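Local coordinates for protein 26S proteasome regulatory subunit rpn10 (Schizosaccharomyces pombe, PDB 2X5N) that protects ubiquitin chains against disassembly by deubiquitinating enzymes, and so promotes protein degradation by the 26S proteasome, at residues V1-M6 with P44-G49; V32-N37 with I186-V191. One frame throughout, in Å; residues are numbered along the deposited sequence. Where two conformers were deposited one is given.

Interaction 1: V1-M6 with P44-G49; sequences VLEATM and PENMCG. With SO4 (sulfate ion), chain B.
Glu45 meets Leu2 through carbon alone: its CB lies 3.7 Å from Leu2 CD1. Asn46 follows and makes the polar grip of this contact. Its CG stands anti to the carbonyl carbon (chi1 -77°), and the amide reaches across to residues 1-3. ND2 donates to Val1 O at 2.9 Å, with the acceptor in the amide plane. ND2 also bonds Lys39 O of helix 24-42. OD1 accepts from Glu3 N at 2.8 Å, the donor standing well above the carbonyl plane. An alanine here would probably leave Val1 O and Glu3 N without these partners and the N-terminal residues less firmly held. Farther on the backbones pair as parallel strands, Thr5 with Cys48 and Met6 with Gly49. Thr5 N donates to Met47 O at 3.0 Å. A water bridges Glu3 O, Met47 O and Thr5 OG1, where Glu3 O and Met47 N are too far apart for a direct bond. Cys48 SG packs 4.1 Å from Thr5 CB, on the face that helix 24-42 covers. Gly49 N donates to Thr5 O at 2.9 Å. Met6, bent at chi2, lays SD 3.8 Å from Gly49 CA, on the side where a side chain at Gly49 would clash. These are the two strands of a beta-alpha-beta unit in the VWA domain. The chemistry implies that a side-chain amide continues the pairing where the main-chain ladder gives out.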
loop_
_atom_site.group_PDB
_atom_site.type_symbol
_atom_site.label_atom_id
_atom_site.label_comp_id
_atom_site.label_asym_id
_atom_site.label_seq_id
_atom_site.Cartn_x
_atom_site.Cartn_y
_atom_site.Cartn_z
ATOM N N VAL A 1 5.203 -16.880 3.347
ATOM C CA VAL A 1 5.270 -16.045 4.547
ATOM C C VAL A 1 3.904 -15.899 5.230
ATOM O O VAL A 1 2.905 -15.615 4.564
ATOM C CB VAL A 1 5.777 -14.630 4.159
ATOM C CG1 VAL A 1 5.830 -13.702 5.334
ATOM C CG2 VAL A 1 7.160 -14.729 3.504
ATOM N N LEU A 2 3.882 -16.057 6.553
ATOM C CA LEU A 2 2.706 -15.793 7.358
ATOM C C LEU A 2 2.748 -14.341 7.837
ATOM O O LEU A 2 3.580 -13.969 8.671
ATOM C CB LEU A 2 2.652 -16.761 8.531
ATOM C CG LEU A 2 1.525 -16.509 9.526
ATOM C CD1 LEU A 2 0.184 -16.743 8.897
ATOM C CD2 LEU A 2 1.680 -17.446 10.721
ATOM N N GLU A 3 1.876 -13.518 7.255
ATOM C CA GLU A 3 1.872 -12.087 7.510
ATOM C C GLU A 3 0.467 -11.485 7.380
ATOM O O GLU A 3 -0.383 -11.973 6.629
ATOM C CB GLU A 3 2.868 -11.350 6.588
ATOM C CG GLU A 3 2.537 -11.433 5.093
ATOM C CD GLU A 3 3.587 -10.790 4.206
ATOM O OE1 GLU A 3 4.420 -10.014 4.707
ATOM O OE2 GLU A 3 3.568 -11.045 2.982
ATOM N N ALA A 4 0.263 -10.406 8.127
ATOM C CA ALA A 4 -0.893 -9.530 8.028
ATOM C C ALA A 4 -0.458 -8.299 7.271
ATOM O O ALA A 4 0.576 -7.696 7.599
ATOM C CB ALA A 4 -1.332 -9.105 9.422
ATOM N N THR A 5 -1.247 -7.889 6.290
ATOM C CA THR A 5 -0.866 -6.783 5.421
ATOM C C THR A 5 -1.954 -5.736 5.412
ATOM O O THR A 5 -3.114 -6.035 5.106
ATOM C CB THR A 5 -0.654 -7.266 3.968
ATOM O OG1 THR A 5 0.336 -8.300 3.929
ATOM C CG2 THR A 5 -0.200 -6.153 3.047
ATOM N N MET A 6 -1.576 -4.503 5.737
ATOM C CA MET A 6 -2.466 -3.371 5.536
ATOM C C MET A 6 -2.152 -2.752 4.185
ATOM O O MET A 6 -1.009 -2.348 3.943
ATOM C CB MET A 6 -2.314 -2.316 6.630
ATOM C CG MET A 6 -2.804 -2.748 8.013
ATOM S SD MET A 6 -4.541 -3.183 8.086
ATOM C CE MET A 6 -5.317 -1.729 7.600
ATOM N N PRO A 44 -2.532 -19.927 4.100
ATOM C CA PRO A 44 -3.948 -19.991 4.475
ATOM C C PRO A 44 -4.491 -19.109 5.568
ATOM O O PRO A 44 -5.685 -18.899 5.723
ATOM C CB PRO A 44 -4.272 -21.485 4.542
ATOM C CG PRO A 44 -2.963 -22.075 4.949
ATOM C CD PRO A 44 -1.883 -21.238 4.273
ATOM N N GLU A 45 -3.546 -18.658 6.388
ATOM C CA GLU A 45 -3.859 -17.794 7.518
ATOM C C GLU A 45 -3.536 -16.322 7.296
ATOM O O GLU A 45 -3.753 -15.504 8.190
ATOM C CB GLU A 45 -3.156 -18.316 8.752
ATOM C CG GLU A 45 -3.757 -19.619 9.257
ATOM C CD GLU A 45 -3.302 -19.914 10.645
ATOM O OE1 GLU A 45 -2.129 -20.256 10.776
ATOM O OE2 GLU A 45 -4.104 -19.777 11.590
ATOM N N ASN A 46 -3.015 -15.958 6.131
ATOM C CA ASN A 46 -2.727 -14.546 5.877
ATOM C C ASN A 46 -4.013 -13.748 5.789
ATOM O O ASN A 46 -5.042 -14.236 5.304
ATOM C CB ASN A 46 -1.937 -14.377 4.590
ATOM C CG ASN A 46 -0.481 -14.740 4.748
ATOM O OD1 ASN A 46 -0.030 -15.079 5.837
ATOM N ND2 ASN A 46 0.273 -14.656 3.663
ATOM N N MET A 47 -3.941 -12.511 6.255
ATOM C CA MET A 47 -5.068 -11.597 6.245
ATOM C C MET A 47 -4.602 -10.268 5.691
ATOM O O MET A 47 -3.451 -9.893 5.856
ATOM C CB MET A 47 -5.539 -11.335 7.675
ATOM C CG MET A 47 -5.848 -12.582 8.437
ATOM S SD MET A 47 -7.527 -13.069 8.092
ATOM C CE MET A 47 -8.372 -12.244 9.440
ATOM N N CYS A 48 -5.524 -9.531 5.092
ATOM C CA CYS A 48 -5.315 -8.180 4.599
ATOM C C CYS A 48 -6.354 -7.211 5.090
ATOM O O CYS A 48 -7.525 -7.583 5.153
ATOM C CB CYS A 48 -5.132 -8.044 3.086
ATOM S SG CYS A 48 -3.944 -9.085 2.321
ATOM N N GLY A 49 -5.957 -5.978 5.359
ATOM C CA GLY A 49 -6.895 -4.924 5.671
ATOM C C GLY A 49 -6.699 -3.790 4.678
ATOM O O GLY A 49 -5.729 -3.784 3.902
HETATM S S SO4 B . 6.956 -17.804 7.824
HETATM O O1 SO4 B . 8.397 -17.556 7.784
HETATM O O2 SO4 B . 6.512 -18.374 6.538
HETATM O O3 SO4 B . 6.715 -18.759 8.896
HETATM O O4 SO4 B . 6.314 -16.557 8.119
HETATM O O HOH W 1 -1.153 -10.637 4.334
#

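Interaction 2: V32-N37 with I186-V191; sequences VHMIFN and IGQGVV
Met34 CG is anti to the backbone N (chi1 178°), and chi2 -79° turns SD toward Gly187 and Gln188. Ile35 CG1 is anti to its carbonyl carbon, and chi2 -61° turns CD1 to Ile186. The contact belongs to the alpha/beta fold of the VWA domain. It packs helix 24-42 against the loop that follows helix 177-182. No hydrogen bond crosses it. Met34 SD lies 4.1 Å from Gly187 CA. In the conformer given, Gln188 runs past Met34 in the opposite direction, and its CG is 3.9 Å from Met34 SD. Val181 and Asn182 of helix 177-182 also touch the Met34 side chain. Asn182 OD1 accepts a bond from Gln188 N, which ties the loop back to that helix. Deeper in, Ile35 reaches Ile186 by its terminal methyl. The two isoleucines face different parts of the sheet: Ile35 packs on Ile7, and Ile186 on Asp139 and Ile141. The loop touches the helix through Ile186 to Gln188, with the isoleucine pair more buried and Gln188 more exposed. Ile35 CD1 sits 4.1 Å from Ile186 CD1 and 3.9 Å from Ile186 O.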
loop_
_atom_site.group_PDB
_atom_site.type_symbol
_atom_site.label_atom_id
_atom_site.label_comp_id
_atom_site.label_asym_id
_atom_site.label_seq_id
_atom_site.Cartn_x
_atom_site.Cartn_y
_atom_site.Cartn_z
ATOM N N VAL A 32 -4.802 -3.456 -6.209
ATOM C CA VAL A 32 -5.115 -3.900 -4.852
ATOM C C VAL A 32 -5.576 -5.367 -4.858
ATOM O O VAL A 32 -5.169 -6.166 -4.009
ATOM C CB VAL A 32 -6.204 -2.993 -4.218
ATOM C CG1 VAL A 32 -6.723 -3.578 -2.892
ATOM C CG2 VAL A 32 -5.644 -1.588 -3.978
ATOM N N HIS A 33 -6.409 -5.728 -5.820
ATOM C CA HIS A 33 -6.948 -7.077 -5.867
ATOM C C HIS A 33 -5.807 -8.071 -6.077
ATOM O O HIS A 33 -5.775 -9.152 -5.483
ATOM C CB HIS A 33 -8.024 -7.195 -6.961
ATOM C CG HIS A 33 -8.939 -8.364 -6.786
ATOM N ND1 HIS A 33 -10.118 -8.525 -7.498
ATOM C CD2 HIS A 33 -8.904 -9.429 -5.967
ATOM C CE1 HIS A 33 -10.727 -9.650 -7.114
ATOM N NE2 HIS A 33 -9.995 -10.230 -6.172
ATOM N N MET A 34 -4.853 -7.697 -6.925
ATOM C CA MET A 34 -3.700 -8.555 -7.186
ATOM C C MET A 34 -2.841 -8.767 -5.943
ATOM O O MET A 34 -2.449 -9.891 -5.654
ATOM C CB MET A 34 -2.901 -7.979 -8.380
ATOM C CG MET A 34 -1.639 -8.722 -8.755
ATOM S SD MET A 34 -0.193 -8.404 -7.719
ATOM C CE MET A 34 0.079 -6.668 -8.033
ATOM N N ILE A 35 -2.557 -7.691 -5.219
ATOM C CA ILE A 35 -1.768 -7.761 -3.984
ATOM C C ILE A 35 -2.497 -8.637 -2.950
ATOM O O ILE A 35 -1.908 -9.504 -2.311
ATOM C CB ILE A 35 -1.548 -6.351 -3.403
ATOM C CG1 ILE A 35 -0.701 -5.483 -4.327
ATOM C CG2 ILE A 35 -0.854 -6.438 -2.038
ATOM C CD1 ILE A 35 0.689 -6.015 -4.572
ATOM N N PHE A 36 -3.782 -8.365 -2.767
ATOM C CA PHE A 36 -4.658 -9.170 -1.921
ATOM C C PHE A 36 -4.553 -10.650 -2.158
ATOM O O PHE A 36 -4.331 -11.458 -1.261
ATOM C CB PHE A 36 -6.083 -8.630 -1.919
ATOM C CG PHE A 36 -7.011 -9.286 -0.955
ATOM C CD1 PHE A 36 -7.317 -8.663 0.251
ATOM C CD2 PHE A 36 -7.620 -10.497 -1.246
ATOM C CE1 PHE A 36 -8.230 -9.220 1.128
ATOM C CE2 PHE A 36 -8.522 -11.066 -0.348
ATOM C CZ PHE A 36 -8.820 -10.423 0.823
ATOM N N ASN A 37 -4.703 -11.001 -3.428
ATOM C CA ASN A 37 -4.640 -12.400 -3.821
ATOM C C ASN A 37 -3.258 -12.977 -3.623
ATOM O O ASN A 37 -3.135 -14.116 -3.211
ATOM C CB ASN A 37 -5.107 -12.580 -5.277
ATOM C CG ASN A 37 -6.613 -12.471 -5.415
ATOM O OD1 ASN A 37 -7.351 -12.378 -4.415
ATOM N ND2 ASN A 37 -7.081 -12.452 -6.652
ATOM N N ILE A 186 6.978 -7.477 -6.061
ATOM C CA ILE A 186 5.853 -7.693 -5.165
ATOM C C ILE A 186 4.657 -8.338 -5.842
ATOM O O ILE A 186 3.617 -8.495 -5.235
ATOM C CB ILE A 186 5.442 -6.397 -4.417
ATOM C CG1 ILE A 186 4.777 -5.377 -5.342
ATOM C CG2 ILE A 186 6.664 -5.784 -3.741
ATOM C CD1 ILE A 186 4.279 -4.117 -4.629
ATOM N N GLY A 187 4.814 -8.741 -7.098
ATOM C CA GLY A 187 3.738 -9.381 -7.810
ATOM C C GLY A 187 3.513 -10.830 -7.402
ATOM O O GLY A 187 4.167 -11.378 -6.531
ATOM N N GLN A 188 2.563 -11.468 -8.066
ATOM C CA GLN A 188 2.148 -12.804 -7.668
ATOM C C GLN A 188 3.161 -13.885 -8.001
ATOM O O GLN A 188 3.291 -14.850 -7.255
ATOM C CB GLN A 188 0.813 -13.143 -8.306
ATOM C CG GLN A 188 -0.316 -12.280 -7.792
ATOM C CD GLN A 188 -1.623 -12.562 -8.495
ATOM O OE1 GLN A 188 -1.909 -12.002 -9.555
ATOM N NE2 GLN A 188 -2.426 -13.441 -7.909
ATOM N N GLY A 189 3.872 -13.728 -9.110
ATOM C CA GLY A 189 4.748 -14.781 -9.597
ATOM C C GLY A 189 3.898 -15.876 -10.224
ATOM O O GLY A 189 2.786 -15.610 -10.731
ATOM N N VAL A 190 4.384 -17.109 -10.191
ATOM C CA VAL A 190 3.607 -18.224 -10.744
ATOM C C VAL A 190 3.337 -19.272 -9.671
ATOM O O VAL A 190 3.763 -19.111 -8.537
ATOM C CB VAL A 190 4.329 -18.876 -11.954
ATOM C CG1 VAL A 190 4.616 -17.831 -13.021
ATOM C CG2 VAL A 190 5.615 -19.560 -11.521
ATOM N N VAL A 191 2.618 -20.333 -10.017
ATOM C CA VAL A 191 2.490 -21.480 -9.122
ATOM C C VAL A 191 3.184 -22.676 -9.749
ATOM O O VAL A 191 3.442 -22.690 -10.952
ATOM C CB VAL A 191 1.024 -21.852 -8.836
ATOM C CG1 VAL A 191 0.307 -20.697 -8.172
ATOM C CG2 VAL A 191 0.317 -22.281 -10.117
#

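The chain starts in interaction 1 with strand 3-9. It then forms helix 24-42, which carries the first half of interaction 2, and returns as strand 47-52. Interaction 1 closes there, 38 residues on, around the helix of a beta-alpha-beta unit. Interaction 2 closes a far longer loop, its ends 149 residues apart, when the tail after helix 177-182 comes back to helix 24-42. The segments alternate, so the two loops cross. Helix 24-42 is the shared piece: Phe36 CD1 touches Cys48 CB at 3.6 Å. Together they join the first two strands, helix 24-42 and the C-terminal tail.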